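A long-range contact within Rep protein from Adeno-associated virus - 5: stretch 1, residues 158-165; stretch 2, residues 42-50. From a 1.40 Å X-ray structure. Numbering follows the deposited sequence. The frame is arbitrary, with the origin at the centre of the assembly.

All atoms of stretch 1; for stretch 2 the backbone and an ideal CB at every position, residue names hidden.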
# COMPACT_ATOMS: atom_id res chain seq x y z
N VAL A 158 0.67 -2.91 14.83
CA VAL A 158 -0.61 -3.09 15.50
C VAL A 158 -1.42 -1.81 15.32
O VAL A 158 -0.90 -0.81 14.82
CB VAL A 158 -0.44 -3.40 17.02
CG1 VAL A 158 0.26 -4.73 17.22
CG2 VAL A 158 0.34 -2.29 17.71
N GLN A 159 -2.70 -1.84 15.68
CA GLN A 159 -3.55 -0.66 15.55
C GLN A 159 -3.16 0.36 16.62
O GLN A 159 -2.74 -0.01 17.71
CB GLN A 159 -5.02 -1.05 15.70
CG GLN A 159 -5.52 -2.00 14.63
CD GLN A 159 -7.00 -2.27 14.73
OE1 GLN A 159 -7.43 -3.15 15.47
NE2 GLN A 159 -7.79 -1.50 14.00
N PRO A 160 -3.32 1.67 16.33
CA PRO A 160 -3.85 2.27 15.10
C PRO A 160 -2.87 2.45 13.93
O PRO A 160 -3.28 2.91 12.86
CB PRO A 160 -4.38 3.61 15.59
CG PRO A 160 -3.36 3.99 16.61
CD PRO A 160 -3.14 2.70 17.37
N GLU A 161 -1.59 2.13 14.12
CA GLU A 161 -0.63 2.28 13.02
C GLU A 161 -1.11 1.40 11.86
O GLU A 161 -1.16 1.85 10.71
CB GLU A 161 0.79 1.88 13.42
CG GLU A 161 1.77 2.08 12.27
CD GLU A 161 3.20 1.72 12.60
OE1 GLU A 161 3.50 1.39 13.77
OE2 GLU A 161 4.04 1.75 11.68
N LEU A 162 -1.42 0.15 12.16
CA LEU A 162 -1.93 -0.77 11.15
C LEU A 162 -3.38 -0.35 10.89
O LEU A 162 -4.18 -0.26 11.83
CB LEU A 162 -1.91 -2.22 11.65
CG LEU A 162 -2.65 -3.24 10.80
CD1 LEU A 162 -2.02 -3.32 9.42
CD2 LEU A 162 -2.64 -4.60 11.47
N GLN A 163 -3.70 -0.07 9.64
CA GLN A 163 -5.05 0.33 9.26
C GLN A 163 -5.75 -0.77 8.46
O GLN A 163 -6.93 -1.05 8.70
CB GLN A 163 -5.01 1.63 8.46
CG GLN A 163 -4.65 2.86 9.27
CD GLN A 163 -5.81 3.38 10.09
OE1 GLN A 163 -6.92 3.54 9.58
NE2 GLN A 163 -5.57 3.66 11.37
N TRP A 164 -5.02 -1.41 7.55
CA TRP A 164 -5.59 -2.47 6.72
C TRP A 164 -4.46 -3.10 5.92
O TRP A 164 -3.35 -2.56 5.87
CB TRP A 164 -6.62 -1.87 5.75
CG TRP A 164 -7.71 -2.80 5.31
CD1 TRP A 164 -7.73 -3.59 4.20
CD2 TRP A 164 -8.98 -2.98 5.95
NE1 TRP A 164 -8.93 -4.24 4.09
CE2 TRP A 164 -9.72 -3.89 5.15
CE3 TRP A 164 -9.57 -2.46 7.11
CZ2 TRP A 164 -11.02 -4.28 5.48
CZ3 TRP A 164 -10.87 -2.86 7.43
CH2 TRP A 164 -11.58 -3.76 6.62
N ALA A 165 -4.73 -4.24 5.29
CA ALA A 165 -3.73 -4.90 4.46
C ALA A 165 -4.42 -5.82 3.47
O ALA A 165 -5.54 -6.28 3.72
CB ALA A 165 -2.73 -5.69 5.32
N UNK A 42 -9.99 -9.76 13.26
CA UNK A 42 -10.15 -9.49 14.68
C UNK A 42 -9.75 -8.05 15.00
O UNK A 42 -9.44 -7.72 16.15
CB UNK A 42 -9.32 -10.47 15.51
N UNK A 43 -9.72 -7.22 13.97
CA UNK A 43 -9.36 -5.82 14.13
C UNK A 43 -10.49 -5.04 14.79
O UNK A 43 -11.64 -5.47 14.78
CB UNK A 43 -9.01 -5.20 12.78
N UNK A 44 -10.14 -3.91 15.39
CA UNK A 44 -11.12 -3.04 16.02
C UNK A 44 -11.45 -2.00 14.94
O UNK A 44 -10.62 -1.15 14.61
CB UNK A 44 -10.60 -2.41 17.31
N UNK A 45 -12.65 -2.09 14.37
CA UNK A 45 -13.06 -1.17 13.31
C UNK A 45 -13.06 0.30 13.70
O UNK A 45 -12.81 1.16 12.85
CB UNK A 45 -14.46 -1.55 12.83
N UNK A 46 -13.31 0.60 14.97
CA UNK A 46 -13.34 1.99 15.41
C UNK A 46 -11.99 2.69 15.24
O UNK A 46 -11.94 3.92 15.16
CB UNK A 46 -13.78 2.06 16.88
N UNK A 47 -10.92 1.91 15.17
CA UNK A 47 -9.57 2.47 15.00
C UNK A 47 -9.16 2.62 13.54
O UNK A 47 -8.08 3.11 13.24
CB UNK A 47 -8.55 1.59 15.72
N UNK A 48 -10.02 2.15 12.63
CA UNK A 48 -9.75 2.24 11.20
C UNK A 48 -10.37 3.53 10.66
O UNK A 48 -11.55 3.80 10.90
CB UNK A 48 -10.30 1.02 10.46
N UNK A 49 -9.57 4.34 9.97
CA UNK A 49 -10.04 5.60 9.41
C UNK A 49 -10.60 5.32 8.01
O UNK A 49 -9.87 5.29 7.03
CB UNK A 49 -8.92 6.64 9.36
N UNK A 50 -11.92 5.14 7.94
CA UNK A 50 -12.59 4.80 6.68
C UNK A 50 -12.42 5.72 5.47
O UNK A 50 -12.22 5.22 4.35
CB UNK A 50 -14.09 4.70 6.97

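Position 42 has its CA-to-CB bond directed away, with no atom of stretch 1 within 5.5 Å of the ideal CB, so stretch 1 sets little constraint; it is Asp42, whose carboxylate is hydrogen-bonded elsewhere in the structure.

At position 43 the bond points toward stretch 1. The ideal CB lies 3.7 Å from Gln159 OE1, and beyond it the methyls of Leu162 offer an apolar surface; a branched aliphatic or methionine would suit. The residue is Leu43, with chi1 m and chi2 t, and its CD2 comes 4.2 Å from Leu162 CD2.

Position 44 points sideways, yet its backbone is firmly engaged. Its N donates to Gln159 OE1 at 2.8 Å with an angle of 179°, and Gln159 NE2 returns a bond to its O at 2.9 Å. Both bonds use main-chain atoms of this position, so many side chains are possible, polar ones especially, though not proline, which lacks the N-H. Asn44 occupies it; the end of its side chain leads away, and OD1 accepts from the N of position 46 at 3.1 Å.

Position 45, at phi/psi -60/-30, opens a 3-10 segment and points away. Small, polar or flexible apolar residues could all fit, but only a long one could reach back. Leu45 does so: its CD1 lies 4.5 Å from Trp164 CZ3, at the ring edge and near its plane.

Position 46 also points away into space free of stretch 1, so polar residues are natural candidates. It is Thr46, whose OG1 donates to Asn44 OD1 at 2.7 Å.

Position 47 points toward stretch 1, with its ideal CB 3.6 Å from Gln159 NE2 and 4.6 Å from Pro160 CB. Aliphatic residues, or the aliphatic part of a longer chain, would suit; Leu47 (chi1 m, chi2 t) packs its CB 3.7 Å from Gln159 NE2. Its O accepts from Gln163 NE2 at 3.2 Å, with an angle of 137°, and a water links this O, through a weak bond, to Gln159 NE2 and Leu162 O.

Position 48 points sideways, its ideal CB 4.9 Å from Trp164 CE3 and 4.3 Å from Gln163 OE1. A compact apolar residue, perhaps beta-branched, suits the space. Val48 places CG1 4.1 Å from Trp164 CE3 and CG2 3.8 Å from Gln159 NE2.

At position 49 the N donates to Gln163 OE1 at 2.8 Å and 178°, a main-chain bond open to any residue but proline. This is the N-cap position, right before a helix, where Ser, Thr, Asp or Asn are usual and other polar residues possible. It is Glu49 (chi1 and chi2 m); its CB lies 3.7 Å from Gln163 OE1, and its carboxylate makes no hydrogen bond to stretch 1.

Position 50 points away, unconstrained by stretch 1; helix-compatible Gln50 fills it.

Stretch 2 42-50: DLNLTLVEQ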
# COMPACT_ATOMS: atom_id res chain seq x y z
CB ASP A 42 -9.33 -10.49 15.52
CG ASP A 42 -7.82 -10.39 15.26
OD1 ASP A 42 -7.39 -9.57 14.42
OD2 ASP A 42 -7.06 -11.14 15.91
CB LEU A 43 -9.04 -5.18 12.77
CG LEU A 43 -7.86 -5.68 11.94
CD1 LEU A 43 -7.83 -4.93 10.62
CD2 LEU A 43 -6.56 -5.49 12.69
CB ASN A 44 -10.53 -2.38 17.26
CG ASN A 44 -11.50 -1.42 17.92
OD1 ASN A 44 -12.60 -1.19 17.42
ND2 ASN A 44 -11.09 -0.86 19.05
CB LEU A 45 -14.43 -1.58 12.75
CG LEU A 45 -14.88 -0.90 11.44
CD1 LEU A 45 -13.92 -1.24 10.31
CD2 LEU A 45 -16.29 -1.34 11.09
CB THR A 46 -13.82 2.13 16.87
OG1 THR A 46 -12.86 1.52 17.75
CG2 THR A 46 -15.16 1.45 17.06
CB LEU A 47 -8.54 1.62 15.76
CG LEU A 47 -8.71 1.58 17.28
CD1 LEU A 47 -7.66 0.67 17.89
CD2 LEU A 47 -8.61 2.99 17.85
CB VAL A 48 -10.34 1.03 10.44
CG1 VAL A 48 -10.12 1.19 8.94
CG2 VAL A 48 -9.70 -0.27 10.94
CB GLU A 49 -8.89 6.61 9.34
CG GLU A 49 -8.23 6.88 10.69
CD GLU A 49 -9.19 7.39 11.75
OE1 GLU A 49 -10.18 8.07 11.40
OE2 GLU A 49 -8.96 7.11 12.95
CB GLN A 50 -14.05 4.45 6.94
CG GLN A 50 -14.22 3.16 7.76
CD GLN A 50 -15.67 2.77 7.98
OE1 GLN A 50 -16.49 2.80 7.05
NE2 GLN A 50 -16.00 2.39 9.21
O HOH W 1 -6.37 0.85 13.00
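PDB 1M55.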